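Local coordinates for protein ATP-citrate lyase beta-subunit (Chlorobium limicola, PDB 6HXJ) that probably works as the subunit of ATP-citrate lyase that helps interconvert citrate, ATP and CoA with oxaloacetate, acetyl-CoA, ADP and phosphate, at residues Ser173-Cys178 / Ile187-Leu192; Leu303-Cys308 / Arg340-Lys345; Leu154-Gly159 / Glu163-Val168; Gly17-Asn22 / Gly169-Arg174. All coordinates share one frame; numbering follows the deposited sequence.

Contact 1: Ser173-Cys178 / Ile187-Leu192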
loop_
_atom_site.group_PDB
_atom_site.type_symbol
_atom_site.label_atom_id
_atom_site.label_comp_id
_atom_site.label_asym_id
_atom_site.label_seq_id
_atom_site.Cartn_x
_atom_site.Cartn_y
_atom_site.Cartn_z
ATOM N N SER A 173 12.754 -27.794 66.469
ATOM C CA SER A 173 13.371 -27.244 65.276
ATOM C C SER A 173 12.513 -27.465 64.042
ATOM O O SER A 173 12.301 -26.541 63.257
ATOM C CB SER A 173 14.785 -27.792 65.103
ATOM O OG SER A 173 14.911 -29.117 64.618
ATOM N N ARG A 174 11.981 -28.674 63.907
ATOM C CA ARG A 174 11.113 -29.026 62.793
ATOM C C ARG A 174 9.887 -28.127 62.830
ATOM O O ARG A 174 9.524 -27.562 61.814
ATOM C CB ARG A 174 10.703 -30.499 62.880
ATOM C CG ARG A 174 11.837 -31.483 63.170
ATOM C CD ARG A 174 12.343 -32.245 61.964
ATOM N NE ARG A 174 13.333 -33.255 62.366
ATOM C CZ ARG A 174 13.131 -34.574 62.378
ATOM N NH1 ARG A 174 11.971 -35.081 61.977
ATOM N NH2 ARG A 174 14.096 -35.396 62.768
ATOM N N LEU A 175 9.301 -27.943 64.018
ATOM C CA LEU A 175 8.174 -27.054 64.195
ATOM C C LEU A 175 8.577 -25.665 63.764
ATOM O O LEU A 175 7.840 -25.018 63.036
ATOM C CB LEU A 175 7.786 -27.024 65.654
ATOM C CG LEU A 175 6.426 -26.383 65.981
ATOM C CD1 LEU A 175 5.271 -27.250 65.482
ATOM C CD2 LEU A 175 6.282 -26.166 67.485
ATOM N N ILE A 176 9.768 -25.226 64.176
ATOM C CA ILE A 176 10.318 -23.920 63.839
ATOM C C ILE A 176 10.512 -23.794 62.346
ATOM O O ILE A 176 10.238 -22.728 61.798
ATOM C CB ILE A 176 11.610 -23.666 64.631
ATOM C CG1 ILE A 176 11.271 -23.312 66.094
ATOM C CG2 ILE A 176 12.443 -22.545 63.997
ATOM C CD1 ILE A 176 12.386 -23.483 67.084
ATOM N N LEU A 177 10.972 -24.875 61.686
ATOM C CA LEU A 177 11.177 -24.912 60.239
ATOM C C LEU A 177 9.817 -24.823 59.555
ATOM O O LEU A 177 9.661 -24.059 58.608
ATOM C CB LEU A 177 11.923 -26.193 59.805
ATOM C CG LEU A 177 13.403 -26.078 59.816
ATOM C CD1 LEU A 177 14.064 -27.417 59.521
ATOM C CD2 LEU A 177 13.848 -24.968 58.898
ATOM N N CYS A 178 8.827 -25.572 60.076
ATOM C CA CYS A 178 7.470 -25.621 59.579
ATOM C C CYS A 178 6.874 -24.250 59.680
ATOM O O CYS A 178 6.274 -23.807 58.717
ATOM C CB CYS A 178 6.635 -26.657 60.334
ATOM S SG CYS A 178 4.889 -26.768 59.819
ATOM N N ILE A 187 1.086 -22.128 65.617
ATOM C CA ILE A 187 0.945 -23.592 65.626
ATOM C C ILE A 187 0.916 -24.021 67.094
ATOM O O ILE A 187 1.860 -23.707 67.816
ATOM C CB ILE A 187 2.120 -24.278 64.874
ATOM C CG1 ILE A 187 2.272 -23.776 63.403
ATOM C CG2 ILE A 187 1.989 -25.810 64.958
ATOM C CD1 ILE A 187 3.632 -24.016 62.731
ATOM N N GLU A 188 -0.146 -24.722 67.528
ATOM C CA GLU A 188 -0.327 -25.152 68.906
ATOM C C GLU A 188 -0.567 -26.655 68.946
ATOM O O GLU A 188 -1.495 -27.152 68.308
ATOM C CB GLU A 188 -1.470 -24.372 69.585
ATOM C CG GLU A 188 -1.413 -24.428 71.103
ATOM C CD GLU A 188 -2.708 -24.729 71.835
ATOM O OE1 GLU A 188 -3.384 -25.723 71.480
ATOM O OE2 GLU A 188 -3.016 -24.001 72.808
ATOM N N ILE A 189 0.315 -27.383 69.634
ATOM C CA ILE A 189 0.241 -28.832 69.804
ATOM C C ILE A 189 0.054 -29.154 71.295
ATOM O O ILE A 189 0.945 -28.903 72.111
ATOM C CB ILE A 189 1.461 -29.566 69.187
ATOM C CG1 ILE A 189 1.606 -29.266 67.673
ATOM C CG2 ILE A 189 1.365 -31.076 69.467
ATOM C CD1 ILE A 189 2.907 -29.691 67.050
ATOM N N ASN A 190 -1.123 -29.651 71.645
ATOM C CA ASN A 190 -1.446 -29.996 73.013
ATOM C C ASN A 190 -2.483 -31.087 72.978
ATOM O O ASN A 190 -3.638 -30.812 72.657
ATOM C CB ASN A 190 -1.934 -28.785 73.832
ATOM C CG ASN A 190 -2.034 -29.066 75.309
ATOM O OD1 ASN A 190 -1.088 -29.558 75.952
ATOM N ND2 ASN A 190 -3.183 -28.746 75.879
ATOM N N PRO A 191 -2.072 -32.343 73.231
ATOM C CA PRO A 191 -0.727 -32.751 73.643
ATOM C C PRO A 191 0.197 -33.275 72.562
ATOM O O PRO A 191 -0.236 -33.795 71.528
ATOM C CB PRO A 191 -1.018 -33.857 74.662
ATOM C CG PRO A 191 -2.291 -34.514 74.162
ATOM C CD PRO A 191 -3.010 -33.482 73.286
ATOM N N LEU A 192 1.491 -33.141 72.846
ATOM C CA LEU A 192 2.577 -33.752 72.099
ATOM C C LEU A 192 2.887 -34.957 73.019
ATOM O O LEU A 192 3.434 -34.804 74.123
ATOM C CB LEU A 192 3.798 -32.809 71.922
ATOM C CG LEU A 192 5.073 -33.489 71.352
ATOM C CD1 LEU A 192 4.939 -33.791 69.868
ATOM C CD2 LEU A 192 6.334 -32.713 71.679
#
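Leu175 reaches out from the helix so that its CD1 methyl meets two isoleucines of the strand at once, Ile187 and Ile189. These apolar contacts carry most of the interface: CD1 of Leu175 lies 3.6 Å from CG2 of Ile187 and 3.7 Å from CD1 of Ile189. Leu175 and each isoleucine lie alongside one another, flank against flank and pointing opposite ways. The leucine CG stands anti to the backbone N (chi1 -167°), which carries CD1 toward the strand. Ile187 and Ile189 alternate with Glu188, so both turn to the helix while the glutamate faces away.

This is the helix-on-sheet layering of the ATP-grasp region: helix 163-181 packs on an antiparallel sheet, and after a short turn the chain comes back along strand 184-195. Segments 173-178 and 187-189 run roughly antiparallel, 150° apart. The strand is held on its two sides by backbone bonds, Ile187 to Ile109 and Glu188 to Val207.

Sulfur packing adds a looser second touch one helical turn on. Cys178 SG lies 4.2 Å from CD1 of Ile187, and both residues also touch Met208 of the neighbouring strand.

Contact 2: Leu303-Cys308 / Arg340-Lys345; sequences LTETIC and RESKSK
Glu305 and Ser342 mark the nearest backbone approach, their CA atoms 6.1 Å apart, where helix 303-308 and helix 340-344 run in roughly the same direction with their axes 32° apart. At 9.4 Å between axes, small side chains fit the gap. The hydroxyl OG of Ser342 sits against CB of Cys308 at 3.3 Å, while its own polar partner is the carbonyl of Gly338 one turn earlier in its helix.

Both helices belong to the flavodoxin-like citrate-binding domain, as in the succinyl-CoA synthetase family. They follow one another on one face of its mixed sheet, joined through strand 315-318, and Phe339 touches Thr304 and Cys308.

On the more exposed side, two acids meet. The carboxylates of Glu305 and Glu341 stack with their planes only 6° apart, OE1 to OE1 at 3.7 Å, though the two side chains cross at about a right angle. Glu341 gets there by bending at chi2 (-83°), and OE2 of Glu305 lies 3.5 Å from CG of Glu341. Such closeness, with Glu301 also near Glu305, probably raises the proton affinity of one acid. It is probably eased by Lys345 NZ, in a salt bridge with Glu341 OE2 at 3.6 Å, and by a long, weak ion pair of Glu305 with Arg309. With an alanine here in place of Glu305, the Glu341 carboxylate would probably lose the flat group stacked on it and be freer to turn.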
loop_
_atom_site.group_PDB
_atom_site.type_symbol
_atom_site.label_atom_id
_atom_site.label_comp_id
_atom_site.label_asym_id
_atom_site.label_seq_id
_atom_site.Cartn_x
_atom_site.Cartn_y
_atom_site.Cartn_z
ATOM N N LEU A 303 -24.593 -6.666 46.223
ATOM C CA LEU A 303 -24.556 -6.446 47.672
ATOM C C LEU A 303 -25.817 -5.751 48.177
ATOM O O LEU A 303 -26.398 -6.201 49.166
ATOM C CB LEU A 303 -23.293 -5.682 48.086
ATOM C CG LEU A 303 -22.923 -5.665 49.606
ATOM C CD1 LEU A 303 -23.054 -7.049 50.268
ATOM C CD2 LEU A 303 -21.524 -5.168 49.815
ATOM N N THR A 304 -26.250 -4.683 47.468
ATOM C CA THR A 304 -27.461 -3.908 47.763
ATOM C C THR A 304 -28.660 -4.835 47.756
ATOM O O THR A 304 -29.404 -4.836 48.728
ATOM C CB THR A 304 -27.639 -2.741 46.753
ATOM O OG1 THR A 304 -26.464 -1.940 46.742
ATOM C CG2 THR A 304 -28.851 -1.872 47.045
ATOM N N GLU A 305 -28.815 -5.643 46.686
ATOM C CA GLU A 305 -29.905 -6.592 46.488
ATOM C C GLU A 305 -30.034 -7.573 47.656
ATOM O O GLU A 305 -31.128 -7.704 48.210
ATOM C CB GLU A 305 -29.778 -7.284 45.130
ATOM C CG GLU A 305 -30.309 -6.375 44.031
ATOM C CD GLU A 305 -30.190 -6.863 42.599
ATOM O OE1 GLU A 305 -30.296 -8.091 42.368
ATOM O OE2 GLU A 305 -30.049 -6.002 41.698
ATOM N N THR A 306 -28.903 -8.160 48.092
ATOM C CA THR A 306 -28.803 -9.091 49.222
ATOM C C THR A 306 -29.335 -8.452 50.528
ATOM O O THR A 306 -30.100 -9.092 51.261
ATOM C CB THR A 306 -27.321 -9.530 49.386
ATOM O OG1 THR A 306 -26.785 -9.970 48.142
ATOM C CG2 THR A 306 -27.117 -10.605 50.443
ATOM N N ILE A 307 -28.927 -7.187 50.795
ATOM C CA ILE A 307 -29.294 -6.419 51.993
ATOM C C ILE A 307 -30.806 -6.146 52.039
ATOM O O ILE A 307 -31.423 -6.241 53.101
ATOM C CB ILE A 307 -28.407 -5.153 52.120
ATOM C CG1 ILE A 307 -26.979 -5.599 52.485
ATOM C CG2 ILE A 307 -28.921 -4.166 53.201
ATOM C CD1 ILE A 307 -25.934 -4.722 52.031
ATOM N N CYS A 308 -31.404 -5.867 50.879
ATOM C CA CYS A 308 -32.832 -5.600 50.729
ATOM C C CYS A 308 -33.669 -6.871 50.943
ATOM O O CYS A 308 -34.783 -6.785 51.472
ATOM C CB CYS A 308 -33.107 -4.965 49.369
ATOM S SG CYS A 308 -32.195 -3.417 49.046
ATOM N N ARG A 340 -33.876 -0.129 43.071
ATOM C CA ARG A 340 -34.936 -0.141 42.076
ATOM C C ARG A 340 -35.383 -1.579 41.813
ATOM O O ARG A 340 -36.590 -1.843 41.721
ATOM C CB ARG A 340 -34.428 0.507 40.777
ATOM C CG ARG A 340 -34.309 2.029 40.836
ATOM C CD ARG A 340 -34.473 2.678 39.483
ATOM N NE ARG A 340 -33.252 3.123 38.800
ATOM C CZ ARG A 340 -32.897 4.396 38.642
ATOM N NH1 ARG A 340 -33.594 5.367 39.223
ATOM N NH2 ARG A 340 -31.785 4.702 37.985
ATOM N N GLU A 341 -34.399 -2.506 41.721
ATOM C CA GLU A 341 -34.618 -3.939 41.496
ATOM C C GLU A 341 -35.385 -4.569 42.676
ATOM O O GLU A 341 -36.316 -5.346 42.497
ATOM C CB GLU A 341 -33.261 -4.648 41.276
ATOM C CG GLU A 341 -33.353 -5.984 40.544
ATOM C CD GLU A 341 -33.700 -7.252 41.318
ATOM O OE1 GLU A 341 -33.837 -7.196 42.565
ATOM O OE2 GLU A 341 -33.811 -8.316 40.665
ATOM N N SER A 342 -34.995 -4.191 43.874
ATOM C CA SER A 342 -35.568 -4.676 45.116
ATOM C C SER A 342 -36.961 -4.102 45.365
ATOM O O SER A 342 -37.816 -4.818 45.876
ATOM C CB SER A 342 -34.639 -4.338 46.276
ATOM O OG SER A 342 -33.357 -4.916 46.081
ATOM N N LYS A 343 -37.181 -2.811 45.014
ATOM C CA LYS A 343 -38.460 -2.117 45.182
ATOM C C LYS A 343 -39.540 -2.604 44.246
ATOM O O LYS A 343 -40.719 -2.585 44.620
ATOM C CB LYS A 343 -38.338 -0.606 45.068
ATOM C CG LYS A 343 -39.374 0.081 45.970
ATOM C CD LYS A 343 -40.056 1.260 45.319
ATOM C CE LYS A 343 -40.785 2.057 46.368
ATOM N NZ LYS A 343 -41.185 3.384 45.849
ATOM N N SER A 344 -39.157 -3.010 43.021
ATOM C CA SER A 344 -40.092 -3.554 42.032
ATOM C C SER A 344 -40.553 -4.949 42.463
ATOM O O SER A 344 -41.714 -5.264 42.244
ATOM C CB SER A 344 -39.485 -3.566 40.628
ATOM O OG SER A 344 -38.243 -4.249 40.579
ATOM N N LYS A 345 -39.675 -5.736 43.151
ATOM C CA LYS A 345 -39.965 -7.076 43.690
ATOM C C LYS A 345 -40.772 -7.025 45.012
ATOM O O LYS A 345 -41.150 -8.070 45.548
ATOM C CB LYS A 345 -38.674 -7.893 43.872
ATOM C CG LYS A 345 -37.722 -7.922 42.680
ATOM C CD LYS A 345 -38.165 -8.795 41.495
ATOM C CE LYS A 345 -37.213 -8.692 40.320
ATOM N NZ LYS A 345 -37.142 -7.316 39.753
#

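Contact 3: Leu154-Gly159 / Glu163-Val168; sequences LAKDAG and EIAERV
Ala155 and Ala165 make a close apolar contact between two consecutive helices joined by a short turn, a pair in the ATP-grasp region that lies against its antiparallel sheet. Helix 148-158 ends, the turn follows, and helix 163-181 sets off; segments 154-158 and 163-168 stand at 128° to each other. Their axes come within 8.8 Å, and the two alanines bring their CA atoms to 5.2 Å, an approach made possible by the single methyl on each.

The Ala155 methyl carries most of the contact on the first helix. CB of Ala155 faces CB of Ala165 at 4.1 Å and also lies beside the carbonyl O of Ala165. One turn further along, Val168 closes the other flank: its CG1 stands anti to the backbone N (chi1 164°) and meets CB of Ala155 at 3.8 Å. Phe160, in the connecting turn, touches both Ala155 and Val168, while Val168 continues onto Ile120 and Phe201 of the sheet.

On the solvent side, CG of Lys156 lies 4.0 Å from CB of Ala165, and the lysine ammonium ends well short of an ion pair with Glu166. Just past the end of the first helix, Gly159 takes a positive phi of 136° that lets the chain swing into the turn; its carbonyl O accepts a bond from Lys122 NZ, and Gly159 N donates to Ala155 O at 3.2 Å.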
loop_
_atom_site.group_PDB
_atom_site.type_symbol
_atom_site.label_atom_id
_atom_site.label_comp_id
_atom_site.label_asym_id
_atom_site.label_seq_id
_atom_site.Cartn_x
_atom_site.Cartn_y
_atom_site.Cartn_z
ATOM N N LEU A 154 16.541 -25.486 76.126
ATOM C CA LEU A 154 15.209 -24.971 76.407
ATOM C C LEU A 154 14.380 -26.107 76.989
ATOM O O LEU A 154 13.781 -25.928 78.042
ATOM C CB LEU A 154 14.510 -24.354 75.193
ATOM C CG LEU A 154 13.074 -23.873 75.514
ATOM C CD1 LEU A 154 13.052 -22.798 76.600
ATOM C CD2 LEU A 154 12.300 -23.480 74.289
ATOM N N ALA A 155 14.392 -27.276 76.342
ATOM C CA ALA A 155 13.707 -28.449 76.845
ATOM C C ALA A 155 14.223 -28.755 78.256
ATOM O O ALA A 155 13.421 -28.919 79.170
ATOM C CB ALA A 155 13.957 -29.622 75.922
ATOM N N LYS A 156 15.550 -28.747 78.449
ATOM C CA LYS A 156 16.176 -29.010 79.743
ATOM C C LYS A 156 15.677 -28.093 80.857
ATOM O O LYS A 156 15.405 -28.574 81.954
ATOM C CB LYS A 156 17.691 -28.973 79.614
ATOM C CG LYS A 156 18.235 -30.345 79.227
ATOM C CD LYS A 156 19.749 -30.426 79.226
ATOM C CE LYS A 156 20.227 -31.807 78.826
ATOM N NZ LYS A 156 21.658 -32.042 79.196
ATOM N N ASP A 157 15.491 -26.806 80.558
ATOM C CA ASP A 157 14.966 -25.809 81.494
ATOM C C ASP A 157 13.565 -26.179 81.940
ATOM O O ASP A 157 13.199 -25.903 83.075
ATOM C CB ASP A 157 14.899 -24.430 80.817
ATOM C CG ASP A 157 16.238 -23.781 80.465
ATOM O OD1 ASP A 157 17.239 -24.033 81.190
ATOM O OD2 ASP A 157 16.261 -22.922 79.541
ATOM N N ALA A 158 12.751 -26.704 81.020
ATOM C CA ALA A 158 11.379 -27.105 81.309
ATOM C C ALA A 158 11.322 -28.273 82.291
ATOM O O ALA A 158 10.440 -28.293 83.147
ATOM C CB ALA A 158 10.641 -27.438 80.023
ATOM N N GLY A 159 12.276 -29.198 82.186
ATOM C CA GLY A 159 12.360 -30.374 83.043
ATOM C C GLY A 159 12.671 -31.644 82.281
ATOM O O GLY A 159 12.678 -32.726 82.867
ATOM N N GLU A 163 18.081 -37.983 76.823
ATOM C CA GLU A 163 17.555 -38.484 75.547
ATOM C C GLU A 163 16.271 -37.833 75.070
ATOM O O GLU A 163 16.125 -37.646 73.863
ATOM C CB GLU A 163 17.377 -40.006 75.576
ATOM C CG GLU A 163 18.391 -40.758 74.724
ATOM C CD GLU A 163 18.688 -42.202 75.109
ATOM O OE1 GLU A 163 17.730 -42.955 75.402
ATOM O OE2 GLU A 163 19.878 -42.594 75.067
ATOM N N ILE A 164 15.334 -37.496 75.961
ATOM C CA ILE A 164 14.074 -36.895 75.503
ATOM C C ILE A 164 14.257 -35.415 75.166
ATOM O O ILE A 164 13.595 -34.903 74.275
ATOM C CB ILE A 164 12.986 -37.109 76.599
ATOM C CG1 ILE A 164 13.078 -38.491 77.251
ATOM C CG2 ILE A 164 11.574 -36.840 76.087
ATOM C CD1 ILE A 164 13.409 -38.450 78.704
ATOM N N ALA A 165 15.119 -34.727 75.925
ATOM C CA ALA A 165 15.366 -33.300 75.765
ATOM C C ALA A 165 15.834 -33.030 74.375
ATOM O O ALA A 165 15.272 -32.169 73.711
ATOM C CB ALA A 165 16.397 -32.833 76.765
ATOM N N GLU A 166 16.824 -33.801 73.911
ATOM C CA GLU A 166 17.343 -33.694 72.557
ATOM C C GLU A 166 16.208 -33.944 71.589
ATOM O O GLU A 166 15.986 -33.140 70.695
ATOM C CB GLU A 166 18.461 -34.716 72.336
ATOM C CG GLU A 166 19.628 -34.563 73.299
ATOM C CD GLU A 166 20.718 -35.608 73.173
ATOM O OE1 GLU A 166 21.282 -35.745 72.063
ATOM O OE2 GLU A 166 21.037 -36.263 74.193
ATOM N N ARG A 167 15.460 -35.036 71.808
ATOM C CA ARG A 167 14.316 -35.431 70.999
ATOM C C ARG A 167 13.294 -34.325 70.911
ATOM O O ARG A 167 12.853 -34.002 69.813
ATOM C CB ARG A 167 13.679 -36.701 71.564
ATOM C CG ARG A 167 14.378 -37.968 71.126
ATOM C CD ARG A 167 13.707 -39.189 71.707
ATOM N NE ARG A 167 14.563 -40.375 71.617
ATOM C CZ ARG A 167 14.496 -41.289 70.651
ATOM N NH1 ARG A 167 15.309 -42.336 70.663
ATOM N NH2 ARG A 167 13.605 -41.169 69.673
ATOM N N VAL A 168 12.947 -33.723 72.046
ATOM C CA VAL A 168 12.026 -32.605 72.117
ATOM C C VAL A 168 12.629 -31.463 71.316
ATOM O O VAL A 168 11.957 -30.932 70.440
ATOM C CB VAL A 168 11.726 -32.208 73.571
ATOM C CG1 VAL A 168 11.097 -30.833 73.650
ATOM C CG2 VAL A 168 10.817 -33.235 74.233
#

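Contact 4: Gly17-Asn22 / Gly169-Arg174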
loop_
_atom_site.group_PDB
_atom_site.type_symbol
_atom_site.label_atom_id
_atom_site.label_comp_id
_atom_site.label_asym_id
_atom_site.label_seq_id
_atom_site.Cartn_x
_atom_site.Cartn_y
_atom_site.Cartn_z
ATOM N N GLY A 17 8.479 -33.287 58.749
ATOM C CA GLY A 17 8.830 -34.388 59.629
ATOM C C GLY A 17 8.485 -34.133 61.083
ATOM O O GLY A 17 9.382 -34.026 61.925
ATOM N N ILE A 18 7.184 -34.014 61.383
ATOM C CA ILE A 18 6.701 -33.797 62.743
ATOM C C ILE A 18 5.860 -35.014 63.118
ATOM O O ILE A 18 4.948 -35.382 62.364
ATOM C CB ILE A 18 5.938 -32.464 62.888
ATOM C CG1 ILE A 18 6.860 -31.271 62.591
ATOM C CG2 ILE A 18 5.261 -32.353 64.267
ATOM C CD1 ILE A 18 6.152 -29.953 62.417
ATOM N N PRO A 19 6.191 -35.670 64.252
ATOM C CA PRO A 19 5.454 -36.873 64.651
ATOM C C PRO A 19 3.949 -36.674 64.697
ATOM O O PRO A 19 3.473 -35.844 65.455
ATOM C CB PRO A 19 6.043 -37.175 66.021
ATOM C CG PRO A 19 7.416 -36.610 65.984
ATOM C CD PRO A 19 7.259 -35.348 65.223
ATOM N N VAL A 20 3.215 -37.362 63.830
ATOM C CA VAL A 20 1.760 -37.234 63.768
ATOM C C VAL A 20 1.114 -38.619 63.690
ATOM O O VAL A 20 1.623 -39.483 62.966
ATOM C CB VAL A 20 1.277 -36.319 62.602
ATOM C CG1 VAL A 20 1.732 -34.880 62.787
ATOM C CG2 VAL A 20 1.720 -36.859 61.254
ATOM N N PRO A 21 -0.027 -38.831 64.381
ATOM C CA PRO A 21 -0.712 -40.118 64.285
ATOM C C PRO A 21 -1.257 -40.346 62.883
ATOM O O PRO A 21 -1.639 -39.388 62.200
ATOM C CB PRO A 21 -1.853 -39.973 65.288
ATOM C CG PRO A 21 -2.103 -38.531 65.377
ATOM C CD PRO A 21 -0.767 -37.907 65.255
ATOM N N ASN A 22 -1.277 -41.614 62.456
ATOM C CA ASN A 22 -1.806 -41.976 61.149
ATOM C C ASN A 22 -3.260 -41.560 61.115
ATOM O O ASN A 22 -3.999 -41.799 62.067
ATOM C CB ASN A 22 -1.645 -43.465 60.871
ATOM C CG ASN A 22 -0.207 -43.931 60.833
ATOM O OD1 ASN A 22 0.695 -43.226 60.364
ATOM N ND2 ASN A 22 0.047 -45.126 61.356
ATOM N N GLY A 169 13.894 -31.140 71.581
ATOM C CA GLY A 169 14.622 -30.101 70.870
ATOM C C GLY A 169 14.564 -30.284 69.368
ATOM O O GLY A 169 14.216 -29.345 68.644
ATOM N N LYS A 170 14.860 -31.506 68.890
ATOM C CA LYS A 170 14.805 -31.822 67.466
ATOM C C LYS A 170 13.413 -31.532 66.893
ATOM O O LYS A 170 13.313 -30.885 65.850
ATOM C CB LYS A 170 15.232 -33.267 67.180
ATOM C CG LYS A 170 16.719 -33.403 66.908
ATOM C CD LYS A 170 17.068 -34.787 66.380
ATOM C CE LYS A 170 18.552 -35.068 66.440
ATOM N NZ LYS A 170 18.888 -36.417 65.906
ATOM N N ILE A 171 12.343 -31.970 67.605
ATOM C CA ILE A 171 10.945 -31.743 67.210
ATOM C C ILE A 171 10.725 -30.263 67.069
ATOM O O ILE A 171 10.210 -29.831 66.045
ATOM C CB ILE A 171 9.932 -32.363 68.210
ATOM C CG1 ILE A 171 9.927 -33.905 68.138
ATOM C CG2 ILE A 171 8.507 -31.784 68.030
ATOM C CD1 ILE A 171 9.733 -34.556 69.449
ATOM N N CYS A 172 11.133 -29.488 68.084
ATOM C CA CYS A 172 10.981 -28.048 68.074
ATOM C C CYS A 172 11.551 -27.414 66.862
ATOM O O CYS A 172 10.873 -26.614 66.249
ATOM C CB CYS A 172 11.532 -27.428 69.339
ATOM S SG CYS A 172 10.416 -27.605 70.743
ATOM N N SER A 173 12.754 -27.794 66.469
ATOM C CA SER A 173 13.371 -27.244 65.276
ATOM C C SER A 173 12.513 -27.465 64.042
ATOM O O SER A 173 12.301 -26.541 63.257
ATOM C CB SER A 173 14.785 -27.792 65.103
ATOM O OG SER A 173 14.911 -29.117 64.618
ATOM N N ARG A 174 11.981 -28.674 63.907
ATOM C CA ARG A 174 11.113 -29.026 62.793
ATOM C C ARG A 174 9.887 -28.127 62.830
ATOM O O ARG A 174 9.524 -27.562 61.814
ATOM C CB ARG A 174 10.703 -30.499 62.880
ATOM C CG ARG A 174 11.837 -31.483 63.170
ATOM C CD ARG A 174 12.343 -32.245 61.964
ATOM N NE ARG A 174 13.333 -33.255 62.366
ATOM C CZ ARG A 174 13.131 -34.574 62.378
ATOM N NH1 ARG A 174 11.971 -35.081 61.977
ATOM N NH2 ARG A 174 14.096 -35.396 62.768
#
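Arg174 donates from NH1 to the carbonyl O of Gly17 at 2.8 Å, the one hydrogen bond across this contact. It is a bent bond, 143° at the hydrogen, and the oxygen sits at the guanidinium edge, somewhat tilted out of its plane. The same Gly17 oxygen lies beside the aliphatic part of the arginine, 3.5 Å from CD of Arg174. The side chain doubles back to reach it: chi2 of -102° folds the chain so that the guanidinium comes over to the glycine. CG1 of Ile18 lies 3.9 Å from CB of Arg174, the two side chains alongside and pointing opposite ways, and a turn back along the helix CD of Pro19 touches CG1 of Ile171 at 4.2 Å.

What presents the Gly17 carbonyl is the end of helix 6-15. Gly17, with positive phi, is the C-prime residue of a Schellman motif, in which Ile18 N bonds to Phe13 O and Gly17 N to Asn14 O. A CB at this glycine would point at the helix and crowd NH1 of Arg174. The loop touches helix 163-181 of the ATP-grasp region from Gly17 to Pro19, then runs away from it toward strand 23-25.

Further out, strand 200-210 contacts both sides. Pro19 is tied by a backbone bond to Ala203, and Phe201 of the same strand touches both Pro19 and Ile171. On the helix, Lys170 O takes two donors, the backbone N of Arg174 and Ser173 OG, the latter at 2.7 Å.

Contacts 1, 3 and 4 all use helix 163-181: its start packs on helix 148-158 (contact 3), its middle meets the loop after helix 6-15 (contact 4), and its later part lies on strand 184-195 (contact 1). Along the chain contact 4 opens first, contact 3 falls wholly between its two segments, and contact 1 begins where contact 4 ends. Centres of contacts 1 and 4 are about 7 Å apart; CD1 of Ile18 packs on CB of Cys178 at 3.9 Å. Contact 3 lies about 14 Å from either, centre to centre. Contact 2 comes last, joining two helices of the separate citrate-binding domain, its centre about 49 Å from that of contact 1. One helix thus ties together sheet, N-terminal loop and neighbouring helix.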